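Local structure of SusD superfamily protein (Bacteroides thetaiotaomicron VPI-5482, 3HDX) at residues A[148-152]-A[153-157]; A[168-171]-A[172-176]; A[458-462]-A[463-467]; A[470-473]-A[474-477]. The protein probably binds polysaccharide at the bacterial outer membrane and serves in carbohydrate uptake. All coordinates share one frame; numbering follows the deposited sequence. Where two conformers were deposited one is given.

Contact 1: A[148-152]-A[153-157]; sequences PRTDA and QTVLS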
loop_
_atom_site.group_PDB
_atom_site.type_symbol
_atom_site.label_atom_id
_atom_site.label_comp_id
_atom_site.label_asym_id
_atom_site.label_seq_id
_atom_site.Cartn_x
_atom_site.Cartn_y
_atom_site.Cartn_z
ATOM N N PRO A 148 4.604 -22.451 15.001
ATOM C CA PRO A 148 4.744 -21.161 15.604
ATOM C C PRO A 148 4.796 -20.037 14.540
ATOM O O PRO A 148 4.831 -20.262 13.323
ATOM C CB PRO A 148 6.064 -21.284 16.351
ATOM C CG PRO A 148 6.864 -22.185 15.457
ATOM C CD PRO A 148 5.901 -23.166 14.943
ATOM N N ARG A 149 4.809 -18.831 15.044
ATOM C CA ARG A 149 5.120 -17.666 14.222
ATOM C C ARG A 149 6.566 -17.843 13.740
ATOM O O ARG A 149 7.450 -18.315 14.496
ATOM C CB ARG A 149 4.958 -16.392 15.052
ATOM C CG ARG A 149 3.528 -16.192 15.526
ATOM C CD ARG A 149 3.386 -15.101 16.538
ATOM N NE ARG A 149 3.648 -13.802 15.931
ATOM C CZ ARG A 149 3.812 -12.668 16.590
ATOM N NH1 ARG A 149 3.744 -12.622 17.933
ATOM N NH2 ARG A 149 4.111 -11.576 15.900
ATOM N N THR A 150 6.796 -17.508 12.481
ATOM C CA THR A 150 8.122 -17.603 11.855
ATOM C C THR A 150 8.780 -16.236 11.916
ATOM O O THR A 150 8.104 -15.225 11.736
ATOM C CB THR A 150 7.987 -18.074 10.388
ATOM O OG1 THR A 150 7.222 -19.294 10.352
ATOM C CG2 THR A 150 9.381 -18.286 9.714
ATOM N N ASP A 151 10.092 -16.227 12.144
ATOM C CA ASP A 151 10.855 -14.991 12.172
ATOM C C ASP A 151 10.529 -14.129 10.925
ATOM O O ASP A 151 10.522 -14.631 9.795
ATOM C CB ASP A 151 12.347 -15.299 12.182
ATOM C CG ASP A 151 13.154 -14.089 12.365
ATOM O OD1 ASP A 151 13.314 -13.639 13.506
ATOM O OD2 ASP A 151 13.625 -13.564 11.361
ATOM N N ALA A 152 10.243 -12.855 11.149
ATOM C CA ALA A 152 9.892 -11.921 10.067
ATOM C C ALA A 152 10.941 -11.932 8.965
ATOM O O ALA A 152 10.569 -11.878 7.803
ATOM C CB ALA A 152 9.727 -10.510 10.610
ATOM N N GLN A 153 12.239 -11.972 9.314
ATOM C CA GLN A 153 13.304 -11.997 8.294
ATOM C C GLN A 153 13.164 -13.208 7.374
ATOM O O GLN A 153 13.334 -13.103 6.144
ATOM C CB GLN A 153 14.686 -11.981 8.933
ATOM C CG GLN A 153 15.817 -11.773 7.952
ATOM C CD GLN A 153 17.146 -11.598 8.642
ATOM O OE1 GLN A 153 17.276 -11.792 9.855
ATOM N NE2 GLN A 153 18.141 -11.246 7.874
ATOM N N THR A 154 12.841 -14.364 7.962
ATOM C CA THR A 154 12.649 -15.601 7.186
ATOM C C THR A 154 11.458 -15.474 6.233
ATOM O O THR A 154 11.514 -15.904 5.076
ATOM C CB THR A 154 12.494 -16.792 8.132
ATOM O OG1 THR A 154 13.667 -16.825 8.974
ATOM C CG2 THR A 154 12.324 -18.095 7.378
ATOM N N VAL A 155 10.378 -14.861 6.728
ATOM C CA VAL A 155 9.185 -14.665 5.909
ATOM C C VAL A 155 9.511 -13.715 4.742
ATOM O O VAL A 155 9.124 -13.959 3.589
ATOM C CB VAL A 155 8.000 -14.143 6.753
ATOM C CG1 VAL A 155 6.826 -13.866 5.877
ATOM C CG2 VAL A 155 7.645 -15.125 7.891
ATOM N N LEU A 156 10.229 -12.636 5.024
ATOM C CA LEU A 156 10.572 -11.688 3.953
ATOM C C LEU A 156 11.527 -12.319 2.947
ATOM O O LEU A 156 11.436 -12.048 1.744
ATOM C CB LEU A 156 11.124 -10.396 4.566
ATOM C CG LEU A 156 10.086 -9.605 5.371
ATOM C CD1 LEU A 156 10.739 -8.337 5.948
ATOM C CD2 LEU A 156 8.841 -9.239 4.540
ATOM N N SER A 157 12.454 -13.167 3.400
ATOM C CA SER A 157 13.334 -13.860 2.443
ATOM C C SER A 157 12.529 -14.786 1.511
ATOM O O SER A 157 12.814 -14.869 0.309
ATOM C CB SER A 157 14.403 -14.705 3.146
ATOM O OG SER A 157 15.333 -13.903 3.808
HETATM O O HOH W 1 15.839 -12.051 12.376
#
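Asp151 caps helix 152-169 through the backbone of Gln153, a local contact at the point where the loop leaving helix 104-129 winds into the next long helix of this largely helical chain. The N-cap bond, from Gln153 N to Asp151 OD2, spans 2.9 Å but is weak, because its N-H...O angle is only 127°. CG anti to the backbone N (chi1 -173°) puts the carboxylate of Asp151 on the side of its own carbonyl carbon, within reach of Gln153 N. The side chain of Gln153 runs alongside it in the same direction, the carboxylate and amide planes turned 46° apart. A water joins their ends, donating to Asp151 OD2 and to Gln153 OE1, each at 2.9 Å. Both residues were modelled in two conformers, so this link describes one of the states present.

Behind the cap, regular helical bonding begins at once: Val155 N donates to Asp151 O at 3.1 Å and Leu156 N to Ala152 O at 2.9 Å. The residue before the cap adds apolar packing. The methyl CG2 of Thr150 meets CG2 of Thr154 at 3.8 Å, the two side chains crossing nearly at right angles, while CB of Thr150 touches CG2 of Val155. The hydroxyl of Thr150 is engaged with Leu134 N, and Val155 also packs on Tyr122 and Val126 of helix 104-129.

A second carboxylate, that of Asp131, accepts from Ala152 N. Two acidic side chains thus serve the opening turn, where the positive end of the helix would be expected to favour their ionised forms.

Contact 2: A[168-171]-A[172-176]; sequences EDLP and YQYGT
Pro171 and Tyr174 make a CH-pi contact just beyond the end of helix 152-169. CG of Pro171 sits over the middle of the phenol ring, 3.5 Å from the Tyr174 centroid and only 13° off the ring normal. The neighbouring CD of Pro171 reaches CZ of Tyr174 at 3.5 Å, which extends the proline's footing toward the hydroxyl end. Proline and phenol cross at about a right angle; with CG anti to the carbonyl carbon (chi1 -72°), the Tyr174 ring lies on the side of its own backbone N, back over Pro171.

Plain van der Waals packing continues on the helix side, where CD2 of Leu170 lies 3.4 Å from Tyr174 OH. CB of Pro171 also rests against a backbone carbonyl, 3.3 Å from Gln173 O. The loop between helices 152-169 and 196-209, in a SusD-family chain related by sequence to the TPR clan, packs against helix 104-129, where Tyr109 touches Pro171 and meets the Tyr174 ring edge-to-face.

Polar and charged partners lie beyond the two segments. The Tyr174 hydroxyl is bonded to Phe194 O, while Lys196 makes a cation-pi contact with the ring of Tyr172 and also donates to Leu170 O. Were Tyr174 a serine, Pro171 would lose the aromatic face beneath its CG and CD, and Phe194 O would probably be left without its hydroxyl partner.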
loop_
_atom_site.group_PDB
_atom_site.type_symbol
_atom_site.label_atom_id
_atom_site.label_comp_id
_atom_site.label_asym_id
_atom_site.label_seq_id
_atom_site.Cartn_x
_atom_site.Cartn_y
_atom_site.Cartn_z
ATOM N N GLU A 168 9.998 -13.528 -13.518
ATOM C CA GLU A 168 10.412 -14.213 -14.756
ATOM C C GLU A 168 9.235 -14.408 -15.725
ATOM O O GLU A 168 9.436 -14.401 -16.952
ATOM C CB GLU A 168 11.178 -15.504 -14.439
ATOM C CG GLU A 168 12.527 -15.174 -13.812
ATOM C CD GLU A 168 13.368 -14.299 -14.753
ATOM O OE1 GLU A 168 13.828 -14.839 -15.801
ATOM O OE2 GLU A 168 13.538 -13.066 -14.481
ATOM N N ASP A 169 8.020 -14.550 -15.189
ATOM C CA ASP A 169 6.804 -14.772 -15.995
ATOM C C ASP A 169 5.785 -13.642 -16.037
ATOM O O ASP A 169 4.893 -13.682 -16.884
ATOM C CB ASP A 169 6.110 -16.074 -15.570
ATOM C CG ASP A 169 6.921 -17.308 -15.900
ATOM O OD1 ASP A 169 7.509 -17.344 -16.985
ATOM O OD2 ASP A 169 6.931 -18.258 -15.089
ATOM N N LEU A 170 5.913 -12.617 -15.187
ATOM C CA LEU A 170 4.979 -11.498 -15.215
ATOM C C LEU A 170 5.337 -10.567 -16.366
ATOM O O LEU A 170 6.488 -10.126 -16.438
ATOM C CB LEU A 170 5.021 -10.665 -13.930
ATOM C CG LEU A 170 4.461 -11.304 -12.667
ATOM C CD1 LEU A 170 4.996 -10.511 -11.418
ATOM C CD2 LEU A 170 2.925 -11.389 -12.736
ATOM N N PRO A 171 4.367 -10.298 -17.253
ATOM C CA PRO A 171 4.623 -9.339 -18.310
ATOM C C PRO A 171 4.415 -7.896 -17.812
ATOM O O PRO A 171 3.936 -7.660 -16.695
ATOM C CB PRO A 171 3.570 -9.720 -19.357
ATOM C CG PRO A 171 2.367 -10.048 -18.497
ATOM C CD PRO A 171 2.959 -10.747 -17.264
ATOM N N TYR A 172 4.853 -6.941 -18.619
ATOM C CA TYR A 172 4.550 -5.518 -18.395
ATOM C C TYR A 172 3.056 -5.261 -18.673
ATOM O O TYR A 172 2.391 -4.580 -17.889
ATOM C CB TYR A 172 5.422 -4.612 -19.230
ATOM C CG TYR A 172 6.866 -4.667 -18.821
ATOM C CD1 TYR A 172 7.265 -4.172 -17.584
ATOM C CD2 TYR A 172 7.867 -5.151 -19.667
ATOM C CE1 TYR A 172 8.575 -4.187 -17.192
ATOM C CE2 TYR A 172 9.189 -5.160 -19.265
ATOM C CZ TYR A 172 9.549 -4.667 -18.014
ATOM O OH TYR A 172 10.872 -4.666 -17.604
ATOM N N GLN A 173 2.564 -5.794 -19.809
ATOM C CA GLN A 173 1.152 -5.689 -20.207
ATOM C C GLN A 173 0.656 -7.057 -20.639
ATOM O O GLN A 173 1.451 -7.884 -21.131
ATOM C CB GLN A 173 0.966 -4.640 -21.303
ATOM C CG GLN A 173 1.293 -3.253 -20.794
ATOM C CD GLN A 173 0.852 -2.138 -21.684
ATOM O OE1 GLN A 173 -0.264 -2.125 -22.167
ATOM N NE2 GLN A 173 1.712 -1.146 -21.858
ATOM N N TYR A 174 -0.647 -7.265 -20.492
ATOM C CA TYR A 174 -1.282 -8.567 -20.749
ATOM C C TYR A 174 -2.051 -8.603 -22.057
ATOM O O TYR A 174 -2.967 -7.838 -22.244
ATOM C CB TYR A 174 -2.231 -8.903 -19.611
ATOM C CG TYR A 174 -1.521 -9.265 -18.321
ATOM C CD1 TYR A 174 -1.139 -8.306 -17.398
ATOM C CD2 TYR A 174 -1.230 -10.605 -18.029
ATOM C CE1 TYR A 174 -0.471 -8.685 -16.216
ATOM C CE2 TYR A 174 -0.572 -10.975 -16.878
ATOM C CZ TYR A 174 -0.208 -9.995 -15.960
ATOM O OH TYR A 174 0.434 -10.408 -14.818
ATOM N N GLY A 175 -1.689 -9.562 -22.902
ATOM C CA GLY A 175 -2.366 -9.832 -24.144
ATOM C C GLY A 175 -2.029 -8.908 -25.287
ATOM O O GLY A 175 -1.424 -7.852 -25.111
ATOM N N THR A 176 -2.456 -9.323 -26.479
ATOM C CA THR A 176 -2.349 -8.520 -27.692
ATOM C C THR A 176 -3.692 -8.580 -28.363
ATOM O O THR A 176 -4.553 -9.384 -27.984
ATOM C CB THR A 176 -1.285 -9.043 -28.681
ATOM O OG1 THR A 176 -1.648 -10.346 -29.144
ATOM C CG2 THR A 176 0.096 -9.052 -28.027
#

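Contact 3: A[458-462]-A[463-467]; sequences WPVSE and DIITA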
loop_
_atom_site.group_PDB
_atom_site.type_symbol
_atom_site.label_atom_id
_atom_site.label_comp_id
_atom_site.label_asym_id
_atom_site.label_seq_id
_atom_site.Cartn_x
_atom_site.Cartn_y
_atom_site.Cartn_z
ATOM N N TRP A 458 1.092 -4.808 15.680
ATOM C CA TRP A 458 -0.234 -5.051 16.238
ATOM C C TRP A 458 -0.210 -6.299 17.089
ATOM O O TRP A 458 0.576 -7.231 16.859
ATOM C CB TRP A 458 -1.301 -5.228 15.135
ATOM C CG TRP A 458 -1.710 -3.935 14.572
ATOM C CD1 TRP A 458 -0.951 -3.096 13.771
ATOM C CD2 TRP A 458 -2.980 -3.299 14.743
ATOM N NE1 TRP A 458 -1.697 -1.981 13.448
ATOM C CE2 TRP A 458 -2.947 -2.084 14.007
ATOM C CE3 TRP A 458 -4.163 -3.651 15.436
ATOM C CZ2 TRP A 458 -4.037 -1.178 13.992
ATOM C CZ3 TRP A 458 -5.250 -2.772 15.382
ATOM C CH2 TRP A 458 -5.176 -1.547 14.671
ATOM N N PRO A 459 -1.094 -6.354 18.096
ATOM C CA PRO A 459 -1.237 -7.616 18.815
ATOM C C PRO A 459 -1.817 -8.704 17.885
ATOM O O PRO A 459 -2.458 -8.383 16.893
ATOM C CB PRO A 459 -2.253 -7.276 19.905
ATOM C CG PRO A 459 -2.899 -6.073 19.527
ATOM C CD PRO A 459 -2.032 -5.339 18.585
ATOM N N VAL A 460 -1.514 -9.962 18.209
ATOM C CA VAL A 460 -2.155 -11.115 17.615
ATOM C C VAL A 460 -3.538 -11.260 18.292
ATOM O O VAL A 460 -3.671 -11.115 19.502
ATOM C CB VAL A 460 -1.292 -12.397 17.797
ATOM C CG1 VAL A 460 -1.993 -13.654 17.229
ATOM C CG2 VAL A 460 0.066 -12.195 17.143
ATOM N N SER A 461 -4.569 -11.510 17.502
ATOM C CA SER A 461 -5.916 -11.676 18.055
ATOM C C SER A 461 -5.927 -12.856 19.032
ATOM O O SER A 461 -5.364 -13.922 18.759
ATOM C CB SER A 461 -6.944 -11.931 16.960
ATOM O OG SER A 461 -8.183 -12.364 17.549
ATOM N N GLU A 462 -6.566 -12.651 20.180
ATOM C CA GLU A 462 -6.651 -13.731 21.181
ATOM C C GLU A 462 -7.416 -14.952 20.649
ATOM O O GLU A 462 -7.096 -16.081 21.022
ATOM C CB GLU A 462 -7.139 -13.186 22.535
ATOM C CG GLU A 462 -6.032 -12.254 23.259
ATOM C CD GLU A 462 -4.704 -12.957 23.731
ATOM O OE1 GLU A 462 -4.741 -14.200 23.953
ATOM O OE2 GLU A 462 -3.617 -12.272 23.912
ATOM N N ASP A 463 -8.328 -14.742 19.696
ATOM C CA ASP A 463 -9.041 -15.854 19.022
ATOM C C ASP A 463 -8.054 -16.775 18.286
ATOM O O ASP A 463 -8.175 -18.006 18.357
ATOM C CB ASP A 463 -10.098 -15.349 18.023
ATOM C CG ASP A 463 -11.266 -14.595 18.705
ATOM O OD1 ASP A 463 -11.488 -14.786 19.926
ATOM O OD2 ASP A 463 -11.956 -13.817 17.994
ATOM N N ILE A 464 -7.055 -16.175 17.650
ATOM C CA ILE A 464 -6.010 -16.931 16.930
ATOM C C ILE A 464 -5.179 -17.767 17.920
ATOM O O ILE A 464 -4.913 -18.965 17.675
ATOM C CB ILE A 464 -5.093 -15.964 16.074
ATOM C CG1 ILE A 464 -5.861 -15.274 14.916
ATOM C CG2 ILE A 464 -3.875 -16.703 15.544
ATOM C CD1 ILE A 464 -6.331 -16.152 13.810
ATOM N N ILE A 465 -4.782 -17.167 19.034
ATOM C CA ILE A 465 -3.939 -17.833 20.037
ATOM C C ILE A 465 -4.687 -18.978 20.716
ATOM O O ILE A 465 -4.111 -20.040 20.951
ATOM C CB ILE A 465 -3.421 -16.837 21.074
ATOM C CG1 ILE A 465 -2.398 -15.899 20.384
ATOM C CG2 ILE A 465 -2.745 -17.529 22.281
ATOM C CD1 ILE A 465 -2.055 -14.748 21.177
ATOM N N THR A 466 -5.956 -18.744 21.029
ATOM C CA THR A 466 -6.792 -19.815 21.623
ATOM C C THR A 466 -6.890 -21.064 20.726
ATOM O O THR A 466 -6.710 -22.202 21.215
ATOM C CB THR A 466 -8.172 -19.256 22.034
ATOM O OG1 THR A 466 -7.949 -18.303 23.083
ATOM C CG2 THR A 466 -9.125 -20.386 22.540
ATOM N N ALA A 467 -7.096 -20.839 19.434
ATOM C CA ALA A 467 -7.257 -21.897 18.441
ATOM C C ALA A 467 -5.952 -22.590 18.026
ATOM O O ALA A 467 -5.998 -23.741 17.583
ATOM C CB ALA A 467 -7.976 -21.344 17.198
HETATM O O HOH W 2 -10.738 -12.159 16.254
HETATM O O HOH W 3 -5.949 -16.616 23.934
#
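At Ser461 and Glu462 the backbone passes from an extended to a helical conformation, and helix 462-467 opens with Thr466 N bonded to Glu462 O at 2.9 Å, while Ser461 O receives weak bonds from Ile464 N and Ile465 N. Ser461 is the N-cap. Its hydroxyl, placed anti to the backbone N (chi1 168°) and next to the carbonyl carbon, accepts from Asp463 N with OG 3.2 Å from the nitrogen. A water bonded to Ser461 OG also donates to Asp463 OD2 at 2.7 Å, tying the cap to the acidic side chain two residues on.

Glu462 bends about CB-CG (chi2 -66°) and lays its carboxylate across the end of Ile465, OE1 standing 3.9 Å from CD1. That same OE1 takes a bond from a second water at 2.7 Å, and the water in turn accepts from Thr466 OG1, so a polar bridge runs along the helix flank. The other oxygen, OE2, pairs with Gln473.

Apolar packing gathers at Val460. Its CG1 meets CG1 of Ile465 at 3.9 Å and CG2 of Ile464 at 4.0 Å, crossing each isoleucine at roughly a right angle. An apolar residue just before the N-cap, packed against the residue four places after the cap (Val460 against Ile465), is the hydrophobic staple, here paired with a serine N-cap.

Contact 4: A[470-473]-A[474-477]; sequences QIEQ and NEFW
Gln473 folds its amide back onto the backbone of Asn474, which in turn begins an Asx turn leading into the 3-10 segment 475-477 near the C-terminus. The glutamine turns back about its CB-CG bond (chi2 56°), bringing OE1 to 2.8 Å from Asn474 N. The N-H comes from the flank of the carbonyl, with a C=O...N angle of 105°, and lies slightly tilted from its plane. Val460 N bonds to OE1 as well, so two backbone donors grip this oxygen, while NE2 of the same amide is hydrogen-bonded to Glu462 OE2. A leucine in place of Gln473 would probably leave both Asn474 N and Val460 N without this acceptor and deprive Glu462 of its amide mate.

The two side-chain amides cross at a slant, their planes 34° apart, and serve different ends. Asn474 directs OD1 forward to accept from Phe476 N at 2.9 Å, closing the Asx turn, and its ND2 is bonded to Gly454 O. A backbone bond from Trp477 N to Asn474 O, also 2.9 Å, forms the 3-10 turn that follows.

On the acidic flank, Glu472 OE2 and Glu475 OE1 come within 4.2 Å; Lys478 forms a salt bridge with each, which probably eases their repulsion. Where the turn ends, the Phe476 ring presents an edge to the indole of Trp477, with CD2 of Phe476 3.5 Å above the centre of the indole face.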
loop_
_atom_site.group_PDB
_atom_site.type_symbol
_atom_site.label_atom_id
_atom_site.label_comp_id
_atom_site.label_asym_id
_atom_site.label_seq_id
_atom_site.Cartn_x
_atom_site.Cartn_y
_atom_site.Cartn_z
ATOM N N GLN A 470 0.568 -22.957 19.436
ATOM C CA GLN A 470 1.982 -22.620 19.199
ATOM C C GLN A 470 2.178 -21.146 18.867
ATOM O O GLN A 470 3.320 -20.721 18.806
ATOM C CB GLN A 470 2.576 -23.463 18.069
ATOM C CG GLN A 470 2.624 -24.968 18.397
ATOM C CD GLN A 470 3.722 -25.646 17.592
ATOM O OE1 GLN A 470 4.912 -25.322 17.738
ATOM N NE2 GLN A 470 3.339 -26.549 16.747
ATOM N N ILE A 471 1.082 -20.398 18.651
ATOM C CA ILE A 471 1.147 -18.964 18.308
ATOM C C ILE A 471 1.263 -18.153 19.589
ATOM O O ILE A 471 0.377 -18.219 20.434
ATOM C CB ILE A 471 -0.109 -18.512 17.554
ATOM C CG1 ILE A 471 -0.248 -19.293 16.246
ATOM C CG2 ILE A 471 -0.075 -16.993 17.227
ATOM C CD1 ILE A 471 0.928 -19.087 15.329
ATOM N N GLU A 472 2.355 -17.403 19.730
ATOM C CA GLU A 472 2.658 -16.589 20.916
ATOM C C GLU A 472 2.306 -15.125 20.667
ATOM O O GLU A 472 2.506 -14.590 19.580
ATOM C CB GLU A 472 4.160 -16.692 21.260
ATOM C CG GLU A 472 4.596 -16.031 22.590
ATOM C CD GLU A 472 6.115 -15.966 22.771
ATOM O OE1 GLU A 472 6.873 -16.193 21.788
ATOM O OE2 GLU A 472 6.545 -15.667 23.901
ATOM N N GLN A 473 1.795 -14.464 21.692
ATOM C CA GLN A 473 1.484 -13.063 21.578
ATOM C C GLN A 473 2.778 -12.260 21.486
ATOM O O GLN A 473 3.839 -12.674 21.980
ATOM C CB GLN A 473 0.693 -12.621 22.823
ATOM C CG GLN A 473 0.236 -11.167 22.857
ATOM C CD GLN A 473 -0.592 -10.811 21.660
ATOM O OE1 GLN A 473 -0.046 -10.379 20.615
ATOM N NE2 GLN A 473 -1.894 -11.105 21.741
ATOM N N ASN A 474 2.670 -11.097 20.845
ATOM C CA ASN A 474 3.754 -10.103 20.840
ATOM C C ASN A 474 3.973 -9.665 22.287
ATOM O O ASN A 474 3.033 -9.200 22.937
ATOM C CB ASN A 474 3.324 -8.892 20.015
ATOM C CG ASN A 474 4.411 -7.746 19.903
ATOM O OD1 ASN A 474 5.202 -7.408 20.807
ATOM N ND2 ASN A 474 4.378 -7.110 18.757
ATOM N N GLU A 475 5.221 -9.752 22.739
ATOM C CA GLU A 475 5.634 -9.435 24.132
ATOM C C GLU A 475 5.136 -8.056 24.589
ATOM O O GLU A 475 4.648 -7.900 25.698
ATOM C CB GLU A 475 7.173 -9.469 24.248
ATOM C CG GLU A 475 7.705 -9.547 25.673
ATOM C CD GLU A 475 7.306 -10.847 26.391
ATOM O OE1 GLU A 475 7.213 -11.919 25.741
ATOM O OE2 GLU A 475 7.065 -10.797 27.611
ATOM N N PHE A 476 5.178 -7.083 23.693
ATOM C CA PHE A 476 4.750 -5.721 24.010
ATOM C C PHE A 476 3.300 -5.628 24.471
ATOM O O PHE A 476 2.991 -4.768 25.318
ATOM C CB PHE A 476 4.928 -4.795 22.780
ATOM C CG PHE A 476 4.814 -3.315 23.104
ATOM C CD1 PHE A 476 5.941 -2.582 23.478
ATOM C CD2 PHE A 476 3.608 -2.660 23.015
ATOM C CE1 PHE A 476 5.844 -1.212 23.756
ATOM C CE2 PHE A 476 3.511 -1.321 23.308
ATOM C CZ PHE A 476 4.623 -0.589 23.671
ATOM N N TRP A 477 2.431 -6.497 23.920
ATOM C CA TRP A 477 0.991 -6.477 24.145
ATOM C C TRP A 477 0.497 -7.534 25.138
ATOM O O TRP A 477 -0.715 -7.658 25.329
ATOM C CB TRP A 477 0.228 -6.605 22.822
ATOM C CG TRP A 477 0.640 -5.550 21.821
ATOM C CD1 TRP A 477 1.345 -5.730 20.653
ATOM C CD2 TRP A 477 0.400 -4.146 21.922
ATOM N NE1 TRP A 477 1.525 -4.527 20.014
ATOM C CE2 TRP A 477 0.949 -3.540 20.764
ATOM C CE3 TRP A 477 -0.267 -3.336 22.859
ATOM C CZ2 TRP A 477 0.906 -2.170 20.542
ATOM C CZ3 TRP A 477 -0.332 -1.970 22.626
ATOM C CH2 TRP A 477 0.252 -1.400 21.464
#

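Along the chain the four contacts follow in numerical order, yet in space three of them cluster and one stands apart. Contacts 1 and 2 both use helix 152-169, contact 1 at its start and contact 2 at and just past its end, with centres about 30 Å apart. Contacts 3 and 4, at the C-terminal end of the chain, have centres only about 8 Å apart and share the bonds of Gln473. Contact 1 touches both: Arg149 packs on Val460 and donates to Glu472 O. Contact 2 lies about 39 to 41 Å from contacts 3 and 4, centre to centre. The chain's C-terminal loop thus returns to the loop that leads into helix 152-169, in the N-terminal family region.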